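Local coordinates for myosin-2 (Saccharomyces cerevisiae, PDB 6IXO), which carries organelles and other cargo along actin cables as a class V myosin, gripping cargo receptors through the globular tail domain described here, at residues Q25-G30 and A79-T84. Numbering follows the deposited sequence.
Sequences QEITEG and AQVLTT
Thr28 meets Thr84 and Gln80 where two helices of the cargo-binding tail domain, 20-32 and 71-90, run side by side. Over these segments their axes are almost parallel, 5° apart at a separation of 9.8 Å, and the backbones come closest at the two threonines, Thr28 CA lying 6.3 Å from Thr84 CA. This buried meeting is the tight part. The methyl does most of the touching: Thr28 CG2 lies 3.4 Å from Thr84 OG1 and 3.8 Å from Gln80 CB, and the two threonine side chains cross at about a right angle. With OG1 of Thr28 held between its backbone N and carbonyl carbon (chi1 61°), CG2 is left to face the neighbouring helix while the hydroxyl bonds back to Asn24 O. Thr84 OG1, the oxygen on which that methyl packs, likewise bonds within its own helix, donating over 2.8 Å to Gln80 O.

Ile27 CG2 and Val81 CG2 make a wider apolar touch at 4.2 Å, and both residues also meet Leu58 of helix 53-67, which covers this side. On the exposed side Gln80, bent at chi2, brings OE1 no nearer than 4.0 Å to Thr28 CG2. Since each threonine hydroxyl bonds to a carbonyl of its own helix, the helices adhere through van der Waals contact of a methyl with a hydroxyl oxygen, a methylene and other methyls, governed by fit of shape more than by polar pairing.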
loop_
_atom_site.group_PDB
_atom_site.type_symbol
_atom_site.label_atom_id
_atom_site.label_comp_id
_atom_site.label_asym_id
_atom_site.label_seq_id
_atom_site.Cartn_x
_atom_site.Cartn_y
_atom_site.Cartn_z
ATOM N N GLN A 25 3.375 16.603 -24.388
ATOM C CA GLN A 25 4.762 16.147 -24.241
ATOM C C GLN A 25 5.401 16.689 -22.947
ATOM O O GLN A 25 6.076 15.958 -22.186
ATOM C CB GLN A 25 5.556 16.567 -25.484
ATOM C CG GLN A 25 6.868 15.824 -25.666
ATOM C CD GLN A 25 8.021 16.460 -24.909
ATOM O OE1 GLN A 25 7.983 17.652 -24.563
ATOM N NE2 GLN A 25 9.057 15.667 -24.642
ATOM N N GLU A 26 5.174 17.972 -22.693
ATOM C CA GLU A 26 5.557 18.614 -21.436
ATOM C C GLU A 26 4.991 17.940 -20.246
ATOM O O GLU A 26 5.698 17.693 -19.270
ATOM C CB GLU A 26 5.086 20.092 -21.413
ATOM C CG GLU A 26 6.091 21.045 -21.896
ATOM C CD GLU A 26 5.648 22.530 -21.739
ATOM O OE1 GLU A 26 4.918 22.866 -20.766
ATOM O OE2 GLU A 26 6.049 23.341 -22.591
ATOM N N ILE A 27 3.694 17.665 -20.305
ATOM C CA ILE A 27 3.026 17.047 -19.165
ATOM C C ILE A 27 3.490 15.616 -18.953
ATOM O O ILE A 27 3.852 15.236 -17.832
ATOM C CB ILE A 27 1.495 17.067 -19.356
ATOM C CG1 ILE A 27 0.992 18.522 -19.442
ATOM C CG2 ILE A 27 0.815 16.451 -18.218
ATOM C CD1 ILE A 27 1.158 19.276 -18.164
ATOM N N THR A 28 3.496 14.814 -20.017
ATOM C CA THR A 28 3.836 13.394 -19.813
ATOM C C THR A 28 5.320 13.180 -19.537
ATOM O O THR A 28 5.695 12.378 -18.659
ATOM C CB THR A 28 3.397 12.517 -21.007
ATOM O OG1 THR A 28 4.057 12.935 -22.195
ATOM C CG2 THR A 28 1.890 12.581 -21.204
ATOM N N GLU A 29 6.187 13.878 -20.260
ATOM C CA GLU A 29 7.613 13.645 -20.080
ATOM C C GLU A 29 8.195 14.493 -18.943
ATOM O O GLU A 29 9.035 14.026 -18.214
ATOM C CB GLU A 29 8.377 13.910 -21.392
ATOM C CG GLU A 29 7.872 13.092 -22.589
ATOM C CD GLU A 29 7.953 11.566 -22.365
ATOM O OE1 GLU A 29 9.035 11.062 -21.971
ATOM O OE2 GLU A 29 6.930 10.878 -22.585
ATOM N N GLY A 30 7.754 15.742 -18.792
ATOM C CA GLY A 30 8.327 16.630 -17.791
ATOM C C GLY A 30 7.668 16.512 -16.418
ATOM O O GLY A 30 8.329 16.335 -15.403
ATOM N N ALA A 79 -6.311 10.937 -21.719
ATOM C CA ALA A 79 -5.873 9.596 -22.072
ATOM C C ALA A 79 -4.366 9.455 -21.881
ATOM O O ALA A 79 -3.897 8.434 -21.387
ATOM C CB ALA A 79 -6.252 9.272 -23.491
ATOM N N GLN A 80 -3.613 10.479 -22.271
ATOM C CA GLN A 80 -2.172 10.496 -22.038
ATOM C C GLN A 80 -1.813 10.506 -20.557
ATOM O O GLN A 80 -0.883 9.791 -20.121
ATOM C CB GLN A 80 -1.540 11.712 -22.697
ATOM C CG GLN A 80 -1.486 11.620 -24.198
ATOM C CD GLN A 80 -0.127 11.199 -24.678
ATOM O OE1 GLN A 80 0.496 10.291 -24.116
ATOM N NE2 GLN A 80 0.364 11.878 -25.708
ATOM N N VAL A 81 -2.526 11.330 -19.788
ATOM C CA VAL A 81 -2.280 11.419 -18.352
ATOM C C VAL A 81 -2.554 10.056 -17.689
ATOM O O VAL A 81 -1.734 9.558 -16.910
ATOM C CB VAL A 81 -3.145 12.525 -17.687
ATOM C CG1 VAL A 81 -3.215 12.315 -16.176
ATOM C CG2 VAL A 81 -2.547 13.876 -17.991
ATOM N N LEU A 82 -3.684 9.438 -18.015
ATOM C CA LEU A 82 -4.036 8.161 -17.356
ATOM C C LEU A 82 -2.978 7.071 -17.639
ATOM O O LEU A 82 -2.500 6.367 -16.712
ATOM C CB LEU A 82 -5.419 7.701 -17.825
ATOM C CG LEU A 82 -6.575 8.592 -17.359
ATOM C CD1 LEU A 82 -7.794 8.435 -18.252
ATOM C CD2 LEU A 82 -6.943 8.258 -15.948
ATOM N N THR A 83 -2.622 6.944 -18.914
ATOM C CA THR A 83 -1.654 5.953 -19.367
ATOM C C THR A 83 -0.319 6.176 -18.689
ATOM O O THR A 83 0.319 5.228 -18.214
ATOM C CB THR A 83 -1.434 6.018 -20.905
ATOM O OG1 THR A 83 -2.674 5.776 -21.574
ATOM C CG2 THR A 83 -0.415 4.947 -21.334
ATOM N N THR A 84 0.111 7.436 -18.654
ATOM C CA THR A 84 1.448 7.749 -18.169
ATOM C C THR A 84 1.553 7.483 -16.676
ATOM O O THR A 84 2.539 6.899 -16.196
ATOM C CB THR A 84 1.845 9.221 -18.498
ATOM O OG1 THR A 84 1.872 9.385 -19.924
ATOM C CG2 THR A 84 3.230 9.552 -17.920
#